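Probable adenylyl-sulfate kinase (Aeropyrum pernix, PDB 2YVU) probably phosphorylates adenosine 5'-phosphosulfate at the expense of ATP, giving 3'-phosphoadenylyl sulfate, the activated form of sulfate. Local coordinates at residues P159-L163 and Y176-L180; Y42-D48 and V86-F92; L71-W76 and M102-V107. Residue numbers count along the deposited sequence, not the author numbering.

Contact 1: P159-L163 and Y176-L180; sequences PQLVL and YLYSL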
loop_
_atom_site.group_PDB
_atom_site.type_symbol
_atom_site.label_atom_id
_atom_site.label_comp_id
_atom_site.label_asym_id
_atom_site.label_seq_id
_atom_site.Cartn_x
_atom_site.Cartn_y
_atom_site.Cartn_z
ATOM N N PRO A 159 -15.105 10.909 17.550
ATOM C CA PRO A 159 -14.934 10.928 16.095
ATOM C C PRO A 159 -14.854 12.357 15.584
ATOM O O PRO A 159 -15.293 13.284 16.244
ATOM C CB PRO A 159 -16.185 10.234 15.606
ATOM C CG PRO A 159 -17.200 10.751 16.568
ATOM C CD PRO A 159 -16.495 10.578 17.902
ATOM N N GLN A 160 -14.293 12.553 14.407
ATOM C CA GLN A 160 -14.237 13.909 13.909
ATOM C C GLN A 160 -15.585 14.284 13.313
ATOM O O GLN A 160 -15.861 15.460 13.059
ATOM C CB GLN A 160 -13.113 14.057 12.894
ATOM C CG GLN A 160 -11.740 14.245 13.524
ATOM C CD GLN A 160 -11.346 13.147 14.519
ATOM O OE1 GLN A 160 -11.302 13.378 15.723
ATOM N NE2 GLN A 160 -11.040 11.962 14.015
ATOM N N LEU A 161 -16.453 13.294 13.118
ATOM C CA LEU A 161 -17.764 13.607 12.561
ATOM C C LEU A 161 -18.638 12.366 12.653
ATOM O O LEU A 161 -18.136 11.255 12.571
ATOM C CB LEU A 161 -17.613 14.028 11.086
ATOM C CG LEU A 161 -18.746 14.785 10.385
ATOM C CD1 LEU A 161 -18.763 16.207 10.937
ATOM C CD2 LEU A 161 -18.528 14.833 8.858
ATOM N N VAL A 162 -19.940 12.564 12.794
ATOM C CA VAL A 162 -20.896 11.460 12.873
ATOM C C VAL A 162 -21.870 11.582 11.716
ATOM O O VAL A 162 -22.458 12.640 11.505
ATOM C CB VAL A 162 -21.720 11.497 14.177
ATOM C CG1 VAL A 162 -22.770 10.380 14.165
ATOM C CG2 VAL A 162 -20.792 11.359 15.377
ATOM N N LEU A 163 -22.025 10.517 10.941
ATOM C CA LEU A 163 -22.971 10.554 9.825
ATOM C C LEU A 163 -24.113 9.603 10.186
ATOM O O LEU A 163 -23.960 8.372 10.145
ATOM C CB LEU A 163 -22.289 10.128 8.503
ATOM C CG LEU A 163 -21.120 11.014 8.020
ATOM C CD1 LEU A 163 -20.632 10.493 6.690
ATOM C CD2 LEU A 163 -21.536 12.487 7.885
ATOM N N TYR A 176 -22.113 16.684 4.075
ATOM C CA TYR A 176 -21.639 17.066 5.402
ATOM C C TYR A 176 -20.176 16.678 5.564
ATOM O O TYR A 176 -19.394 17.437 6.132
ATOM C CB TYR A 176 -22.516 16.388 6.465
ATOM C CG TYR A 176 -22.366 16.868 7.905
ATOM C CD1 TYR A 176 -22.332 18.232 8.223
ATOM C CD2 TYR A 176 -22.335 15.949 8.958
ATOM C CE1 TYR A 176 -22.277 18.664 9.546
ATOM C CE2 TYR A 176 -22.278 16.367 10.293
ATOM C CZ TYR A 176 -22.250 17.728 10.578
ATOM O OH TYR A 176 -22.188 18.136 11.897
ATOM N N LEU A 177 -19.806 15.499 5.055
ATOM C CA LEU A 177 -18.420 14.996 5.146
ATOM C C LEU A 177 -17.509 15.828 4.257
ATOM O O LEU A 177 -16.368 16.121 4.603
ATOM C CB LEU A 177 -18.341 13.525 4.674
ATOM C CG LEU A 177 -17.371 12.500 5.312
ATOM C CD1 LEU A 177 -16.964 11.448 4.282
ATOM C CD2 LEU A 177 -16.155 13.162 5.885
ATOM N N TYR A 178 -18.028 16.177 3.087
ATOM C CA TYR A 178 -17.293 16.989 2.133
ATOM C C TYR A 178 -16.921 18.335 2.743
ATOM O O TYR A 178 -15.831 18.830 2.497
ATOM C CB TYR A 178 -18.138 17.179 0.865
ATOM C CG TYR A 178 -17.595 18.219 -0.103
ATOM C CD1 TYR A 178 -17.778 19.584 0.134
ATOM C CD2 TYR A 178 -16.908 17.837 -1.259
ATOM C CE1 TYR A 178 -17.297 20.539 -0.748
ATOM C CE2 TYR A 178 -16.416 18.792 -2.157
ATOM C CZ TYR A 178 -16.618 20.137 -1.891
ATOM O OH TYR A 178 -16.145 21.084 -2.753
ATOM N N SER A 179 -17.809 18.930 3.539
ATOM C CA SER A 179 -17.511 20.232 4.156
ATOM C C SER A 179 -16.365 20.137 5.157
ATOM O O SER A 179 -15.524 21.037 5.225
ATOM C CB SER A 179 -18.747 20.799 4.855
ATOM O OG SER A 179 -19.759 21.128 3.918
ATOM N N LEU A 180 -16.329 19.048 5.929
ATOM C CA LEU A 180 -15.260 18.829 6.917
ATOM C C LEU A 180 -13.943 18.642 6.146
ATOM O O LEU A 180 -12.925 19.271 6.458
ATOM C CB LEU A 180 -15.540 17.564 7.763
ATOM C CG LEU A 180 -14.945 17.351 9.178
ATOM C CD1 LEU A 180 -14.542 15.874 9.381
ATOM C CD2 LEU A 180 -13.742 18.231 9.395
#
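The segment 159-163 enters its strand through a loop, and the contact with helix 176-180 starts at Gln160, whose backbone O lies 3.9 Å from CD1 of Leu180. The CB of Gln160 is 4.2 Å from the same methyl, so Gln160 only grazes the helix, with 20 Å² covered. Leu161 is the centre: its CA-to-CB bond points toward the helix, it has 89 Å² covered, and it meets three helix residues. Its CD1 lies 3.6 Å from CE2 of Tyr176, its CD2 is 3.7 Å from CA of Leu177, and its CB is 4.0 Å from CD1 of Leu180. Tyr176, Leu177 and Leu180 are spaced i, i+1 and i+4, which places them on one side of the helix, with Leu161 set among them. Val162 turns away and contributes its backbone O, 3.9 Å from CE2 of Tyr176. Leu163 leaves the strand sideways, but its methyls reach the helix: CD2 lies 3.7 Å from CD2 of Tyr176, at the ring edge, and CD1 sits 4.1 Å from CG of Leu177. Leu163 and Leu177 both also touch Ile29, so helix 26-39 extends the same apolar layer; within the sheet, backbone hydrogen bonds join Leu161 and Leu163 to strand 114-120. The local axes run 9.7 Å apart at 164°, nearly antiparallel; the side-chain contacts are all apolar, and the segments share no hydrogen bond. A helix returning antiparallel across the outermost strand of a parallel sheet is the layered alpha/beta packing of the P-loop kinase fold, here made by the C-terminal helix 170-184.

Contact 2: Y42-D48 and V86-F92; sequences YRVEVLD and VIVICSF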
loop_
_atom_site.group_PDB
_atom_site.type_symbol
_atom_site.label_atom_id
_atom_site.label_comp_id
_atom_site.label_asym_id
_atom_site.label_seq_id
_atom_site.Cartn_x
_atom_site.Cartn_y
_atom_site.Cartn_z
ATOM N N TYR A 42 -8.558 16.837 -7.283
ATOM C CA TYR A 42 -7.642 16.364 -6.245
ATOM C C TYR A 42 -7.251 14.925 -6.547
ATOM O O TYR A 42 -7.997 14.201 -7.200
ATOM C CB TYR A 42 -8.311 16.392 -4.871
ATOM C CG TYR A 42 -8.531 17.769 -4.281
ATOM C CD1 TYR A 42 -7.482 18.464 -3.690
ATOM C CD2 TYR A 42 -9.796 18.346 -4.263
ATOM C CE1 TYR A 42 -7.692 19.702 -3.083
ATOM C CE2 TYR A 42 -10.019 19.590 -3.661
ATOM C CZ TYR A 42 -8.959 20.258 -3.069
ATOM O OH TYR A 42 -9.151 21.464 -2.420
ATOM N N ARG A 43 -6.081 14.517 -6.065
ATOM C CA ARG A 43 -5.619 13.142 -6.219
ATOM C C ARG A 43 -6.331 12.440 -5.081
ATOM O O ARG A 43 -6.189 12.851 -3.927
ATOM C CB ARG A 43 -4.121 13.036 -5.962
ATOM C CG ARG A 43 -3.274 14.056 -6.690
ATOM C CD ARG A 43 -2.749 13.479 -7.968
ATOM N NE ARG A 43 -1.412 13.987 -8.255
ATOM C CZ ARG A 43 -0.668 13.578 -9.277
ATOM N NH1 ARG A 43 -1.144 12.653 -10.104
ATOM N NH2 ARG A 43 0.544 14.092 -9.470
ATOM N N VAL A 44 -7.078 11.385 -5.393
ATOM C CA VAL A 44 -7.826 10.640 -4.382
ATOM C C VAL A 44 -7.716 9.127 -4.579
ATOM O O VAL A 44 -7.629 8.643 -5.716
ATOM C CB VAL A 44 -9.334 10.967 -4.453
ATOM C CG1 VAL A 44 -10.059 10.330 -3.267
ATOM C CG2 VAL A 44 -9.559 12.484 -4.471
ATOM N N GLU A 45 -7.676 8.392 -3.471
ATOM C CA GLU A 45 -7.674 6.938 -3.530
ATOM C C GLU A 45 -8.631 6.448 -2.482
ATOM O O GLU A 45 -8.590 6.901 -1.339
ATOM C CB GLU A 45 -6.306 6.349 -3.259
ATOM C CG GLU A 45 -5.312 6.624 -4.359
ATOM C CD GLU A 45 -5.631 5.843 -5.615
ATOM O OE1 GLU A 45 -6.478 4.935 -5.554
ATOM O OE2 GLU A 45 -5.021 6.120 -6.649
ATOM N N VAL A 46 -9.503 5.530 -2.883
ATOM C CA VAL A 46 -10.459 4.951 -1.976
ATOM C C VAL A 46 -9.939 3.548 -1.712
ATOM O O VAL A 46 -9.747 2.780 -2.646
ATOM C CB VAL A 46 -11.853 4.834 -2.619
ATOM C CG1 VAL A 46 -12.775 4.083 -1.698
ATOM C CG2 VAL A 46 -12.420 6.204 -2.915
ATOM N N LEU A 47 -9.687 3.229 -0.448
ATOM C CA LEU A 47 -9.216 1.911 -0.080
ATOM C C LEU A 47 -10.333 1.265 0.721
ATOM O O LEU A 47 -10.839 1.854 1.673
ATOM C CB LEU A 47 -7.927 1.992 0.769
ATOM C CG LEU A 47 -6.746 2.795 0.196
ATOM C CD1 LEU A 47 -5.615 2.853 1.208
ATOM C CD2 LEU A 47 -6.248 2.167 -1.100
ATOM N N ASP A 48 -10.743 0.066 0.318
ATOM C CA ASP A 48 -11.794 -0.632 1.040
ATOM C C ASP A 48 -11.484 -2.123 1.122
ATOM O O ASP A 48 -10.524 -2.590 0.520
ATOM C CB ASP A 48 -13.150 -0.373 0.380
ATOM C CG ASP A 48 -13.181 -0.806 -1.071
ATOM O OD1 ASP A 48 -13.169 -2.022 -1.333
ATOM O OD2 ASP A 48 -13.191 0.075 -1.958
ATOM N N VAL A 86 -1.923 12.796 -1.567
ATOM C CA VAL A 86 -3.174 12.140 -1.854
ATOM C C VAL A 86 -4.193 12.164 -0.720
ATOM O O VAL A 86 -3.848 11.999 0.445
ATOM C CB VAL A 86 -2.914 10.665 -2.206
ATOM C CG1 VAL A 86 -4.222 9.975 -2.563
ATOM C CG2 VAL A 86 -1.890 10.570 -3.340
ATOM N N ILE A 87 -5.455 12.358 -1.078
ATOM C CA ILE A 87 -6.544 12.322 -0.114
ATOM C C ILE A 87 -6.947 10.850 -0.086
ATOM O O ILE A 87 -7.443 10.319 -1.083
ATOM C CB ILE A 87 -7.739 13.189 -0.581
ATOM C CG1 ILE A 87 -7.342 14.681 -0.554
ATOM C CG2 ILE A 87 -8.957 12.929 0.331
ATOM C CD1 ILE A 87 -8.424 15.635 -1.092
ATOM N N VAL A 88 -6.718 10.186 1.044
ATOM C CA VAL A 88 -7.020 8.762 1.136
ATOM C C VAL A 88 -8.294 8.511 1.892
ATOM O O VAL A 88 -8.374 8.801 3.083
ATOM C CB VAL A 88 -5.907 8.018 1.846
ATOM C CG1 VAL A 88 -6.100 6.470 1.678
ATOM C CG2 VAL A 88 -4.568 8.487 1.293
ATOM N N ILE A 89 -9.298 7.997 1.198
ATOM C CA ILE A 89 -10.574 7.710 1.849
ATOM C C ILE A 89 -10.636 6.212 2.129
ATOM O O ILE A 89 -10.576 5.380 1.209
ATOM C CB ILE A 89 -11.747 8.175 0.962
ATOM C CG1 ILE A 89 -11.608 9.686 0.693
ATOM C CG2 ILE A 89 -13.084 7.905 1.657
ATOM C CD1 ILE A 89 -12.415 10.170 -0.521
ATOM N N CYS A 90 -10.730 5.862 3.409
ATOM C CA CYS A 90 -10.748 4.457 3.802
ATOM C C CYS A 90 -12.078 3.953 4.347
ATOM O O CYS A 90 -12.714 4.614 5.164
ATOM C CB CYS A 90 -9.669 4.195 4.858
ATOM S SG CYS A 90 -8.007 4.502 4.345
ATOM N N SER A 91 -12.471 2.763 3.908
ATOM C CA SER A 91 -13.708 2.142 4.361
ATOM C C SER A 91 -13.410 0.696 4.699
ATOM O O SER A 91 -13.344 -0.170 3.814
ATOM C CB SER A 91 -14.780 2.170 3.276
ATOM O OG SER A 91 -15.922 1.501 3.774
ATOM N N PHE A 92 -13.225 0.424 5.981
ATOM C CA PHE A 92 -12.893 -0.926 6.384
ATOM C C PHE A 92 -13.690 -1.445 7.559
ATOM O O PHE A 92 -14.379 -0.692 8.238
ATOM C CB PHE A 92 -11.407 -1.013 6.737
ATOM C CG PHE A 92 -10.510 -0.934 5.554
ATOM C CD1 PHE A 92 -10.006 0.289 5.132
ATOM C CD2 PHE A 92 -10.210 -2.083 4.824
ATOM C CE1 PHE A 92 -9.207 0.375 3.992
ATOM C CE2 PHE A 92 -9.410 -2.009 3.678
ATOM C CZ PHE A 92 -8.905 -0.777 3.261
#
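Five backbone hydrogen bonds tie strand 44-48 to strand 87-91. Ile87 N donates to Arg43 O (3.0 Å, 177° at the hydrogen), Glu45 N to Ile87 O (3.1 Å), Ile89 N to Glu45 O (2.9 Å), Leu47 N to Ile89 O (2.9 Å) and Ser91 N to Leu47 O (2.9 Å). Donors and acceptors come in turn from each strand, the parallel ladder pattern, and an angle of 18° between the axes 4.7 Å apart agrees with it.

The polar side chains find partners beyond the two strands: Glu45 forms a salt bridge with Arg83 and a hydrogen bond with Asn84 of the second subunit, Arg43 NH1 and NH2 hydrogen-bond to Glu11 O and Ile10 O of that subunit, Asp48 caps the backbone N of Trp51, and Ser91 OG bonds Thr27 OG1.

Val44, Val46, Ile87 and Ile89 share one face of the sheet, with Val44 CG1 3.6 Å from Ile89 CD1; helix 26-39 covers part of it. On the other face Leu47 CD1 meets Val88 CG1 at 3.7 Å. At the ends, Ile87 CD1 makes an off-centre CH-pi contact with the Tyr42 ring (4.3 Å to its centroid), and one face of the Phe92 ring lies over Asp48 CA.

The chemistry thus divides by atom type: main-chain bonds fix the register, aliphatic groups pack on both faces, and the ends of Arg43 and Glu45 serve the subunit interface. Ser91, near the C-terminal end of its strand, lies beside Thr27, a P-loop residue assigned to ATP binding by similarity, consistent with that end bordering the nucleotide site.

Contact 3: L71-W76 and M102-V107; sequences LKRIAW and MVRRIV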
loop_
_atom_site.group_PDB
_atom_site.type_symbol
_atom_site.label_atom_id
_atom_site.label_comp_id
_atom_site.label_asym_id
_atom_site.label_seq_id
_atom_site.Cartn_x
_atom_site.Cartn_y
_atom_site.Cartn_z
ATOM N N LEU A 71 -4.994 -4.106 9.107
ATOM C CA LEU A 71 -5.257 -2.703 9.374
ATOM C C LEU A 71 -3.978 -1.880 9.499
ATOM O O LEU A 71 -3.916 -0.734 9.046
ATOM C CB LEU A 71 -6.114 -2.571 10.642
ATOM C CG LEU A 71 -7.530 -3.150 10.469
ATOM C CD1 LEU A 71 -8.291 -3.104 11.797
ATOM C CD2 LEU A 71 -8.298 -2.355 9.395
ATOM N N LYS A 72 -2.958 -2.450 10.123
ATOM C CA LYS A 72 -1.693 -1.744 10.260
ATOM C C LYS A 72 -1.127 -1.551 8.846
ATOM O O LYS A 72 -0.539 -0.530 8.516
ATOM C CB LYS A 72 -0.719 -2.572 11.097
ATOM C CG LYS A 72 0.700 -2.016 11.093
ATOM C CD LYS A 72 1.617 -2.845 11.978
ATOM C CE LYS A 72 2.986 -2.178 12.124
ATOM N NZ LYS A 72 3.912 -2.987 12.987
ATOM N N ARG A 73 -1.312 -2.561 8.013
ATOM C CA ARG A 73 -0.836 -2.509 6.653
ATOM C C ARG A 73 -1.551 -1.407 5.888
ATOM O O ARG A 73 -0.926 -0.649 5.152
ATOM C CB ARG A 73 -1.076 -3.853 5.987
ATOM C CG ARG A 73 -0.678 -3.877 4.561
ATOM C CD ARG A 73 -0.367 -5.291 4.197
ATOM N NE ARG A 73 -1.562 -6.081 4.244
ATOM C CZ ARG A 73 -1.638 -7.291 4.776
ATOM N NH1 ARG A 73 -0.575 -7.874 5.324
ATOM N NH2 ARG A 73 -2.795 -7.911 4.750
ATOM N N ILE A 74 -2.866 -1.325 6.062
ATOM C CA ILE A 74 -3.641 -0.290 5.392
ATOM C C ILE A 74 -3.183 1.086 5.854
ATOM O O ILE A 74 -3.073 2.004 5.056
ATOM C CB ILE A 74 -5.150 -0.429 5.685
ATOM C CG1 ILE A 74 -5.692 -1.700 5.012
ATOM C CG2 ILE A 74 -5.895 0.804 5.175
ATOM C CD1 ILE A 74 -5.372 -1.785 3.515
ATOM N N ALA A 75 -2.924 1.214 7.157
ATOM C CA ALA A 75 -2.475 2.475 7.737
ATOM C C ALA A 75 -1.162 2.944 7.078
ATOM O O ALA A 75 -0.933 4.123 6.847
ATOM C CB ALA A 75 -2.263 2.288 9.234
ATOM N N TRP A 76 -0.289 2.011 6.773
ATOM C CA TRP A 76 0.958 2.417 6.156
ATOM C C TRP A 76 0.799 2.851 4.717
ATOM O O TRP A 76 1.417 3.834 4.297
ATOM C CB TRP A 76 1.968 1.302 6.274
ATOM C CG TRP A 76 2.732 1.455 7.546
ATOM C CD1 TRP A 76 2.519 0.805 8.728
ATOM C CD2 TRP A 76 3.810 2.365 7.773
ATOM N NE1 TRP A 76 3.404 1.253 9.675
ATOM C CE2 TRP A 76 4.210 2.211 9.114
ATOM C CE3 TRP A 76 4.475 3.299 6.964
ATOM C CZ2 TRP A 76 5.256 2.956 9.674
ATOM C CZ3 TRP A 76 5.520 4.042 7.520
ATOM C CH2 TRP A 76 5.898 3.862 8.863
ATOM N N MET A 102 -4.606 2.445 16.765
ATOM C CA MET A 102 -3.315 2.032 16.221
ATOM C C MET A 102 -3.182 2.566 14.773
ATOM O O MET A 102 -2.117 3.018 14.353
ATOM C CB MET A 102 -3.237 0.505 16.263
ATOM C CG MET A 102 -2.011 -0.092 15.630
ATOM S SD MET A 102 -2.220 -0.314 13.859
ATOM C CE MET A 102 -3.200 -1.848 13.805
ATOM N N VAL A 103 -4.275 2.530 14.013
ATOM C CA VAL A 103 -4.245 3.045 12.641
ATOM C C VAL A 103 -4.006 4.560 12.702
ATOM O O VAL A 103 -3.129 5.080 12.017
ATOM C CB VAL A 103 -5.562 2.771 11.907
ATOM C CG1 VAL A 103 -5.585 3.532 10.584
ATOM C CG2 VAL A 103 -5.706 1.273 11.651
ATOM N N ARG A 104 -4.777 5.252 13.542
ATOM C CA ARG A 104 -4.631 6.700 13.720
ATOM C C ARG A 104 -3.198 7.092 14.040
ATOM O O ARG A 104 -2.670 8.054 13.463
ATOM C CB ARG A 104 -5.518 7.204 14.868
ATOM C CG ARG A 104 -5.268 8.673 15.252
ATOM C CD ARG A 104 -6.142 9.153 16.459
ATOM N NE ARG A 104 -7.582 9.203 16.167
ATOM C CZ ARG A 104 -8.183 10.168 15.466
ATOM N NH1 ARG A 104 -7.487 11.185 14.965
ATOM N NH2 ARG A 104 -9.497 10.141 15.293
ATOM N N ARG A 105 -2.587 6.363 14.980
ATOM C CA ARG A 105 -1.214 6.628 15.411
ATOM C C ARG A 105 -0.225 6.618 14.258
ATOM O O ARG A 105 0.627 7.501 14.133
ATOM C CB ARG A 105 -0.743 5.588 16.439
ATOM C CG ARG A 105 -1.345 5.722 17.827
ATOM C CD ARG A 105 -0.452 5.059 18.902
ATOM N NE ARG A 105 -0.203 3.631 18.674
ATOM C CZ ARG A 105 -1.058 2.652 18.966
ATOM N NH1 ARG A 105 -2.237 2.931 19.509
ATOM N NH2 ARG A 105 -0.730 1.390 18.714
ATOM N N ILE A 106 -0.314 5.583 13.438
ATOM C CA ILE A 106 0.573 5.453 12.304
ATOM C C ILE A 106 0.431 6.644 11.383
ATOM O O ILE A 106 1.433 7.218 10.952
ATOM C CB ILE A 106 0.294 4.144 11.559
ATOM C CG1 ILE A 106 0.792 2.979 12.428
ATOM C CG2 ILE A 106 0.933 4.177 10.170
ATOM C CD1 ILE A 106 0.329 1.593 11.993
ATOM N N VAL A 107 -0.803 7.050 11.110
ATOM C CA VAL A 107 -1.026 8.201 10.213
ATOM C C VAL A 107 -0.560 9.541 10.832
ATOM O O VAL A 107 0.141 10.343 10.178
ATOM C CB VAL A 107 -2.533 8.298 9.812
ATOM C CG1 VAL A 107 -2.799 9.543 8.975
ATOM C CG2 VAL A 107 -2.936 7.015 9.000
#
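Apolar packing dominates where helix 71-76 meets helix 102-107. Ala75 points its CB toward the partner and carries 67 Å² of the contact; that CB is 3.8 Å from both Val103 CG1 and Ile106 CG2, and the small side chain permits the 5.2 Å approach of the Ala75 and Val103 CA atoms. Earlier on the helix, Leu71 CB lies 4.0 Å from Val103 CG2, and Lys72 CB is 3.7 Å from Met102 CE. The aliphatic part of Lys72 adds CG, 3.7 Å from Ile106 CD1.

One CH-pi interaction is well centred: Ile106 CG2 stands 3.9 Å from the centroid of the five-membered ring of Trp76, 9° off its normal.

Charge lies at the margin, where Lys72 NZ forms a salt bridge with Glu58 of the second subunit.

The axes, 8.8 Å apart at 25°, run nearly parallel. Helices 64-82 and 97-109 flank strand 87-91 in the chain, and both touch Trp17 of strand 14-19, so they lie side by side on one face of the parallel sheet, the arrangement of successive helices in a P-loop NTPase alpha/beta fold. Leu71 also touches Ser94, by similarity the phosphoserine intermediate, so the pair borders the probable active site.

Contact 2 is the core of the set, with 10 of its 14 touching residues buried; contacts 1 and 3 are only partly buried. Contacts 1 and 2 involve the two outermost strands of one sheet, their centres 15 Å apart, and helix 26-39 touches both. Contact 3 packs helix on helix and meets contact 2 where Phe92 CE1 lies 3.5 Å from Ile74 CG2. Main-chain hydrogen bonds cross between the segments in contact 2 alone, whereas contacts 1 and 3 rely on apolar side chains. Both 2 and 3 reach the second subunit through charged groups; no other chain touches the segments of contact 1.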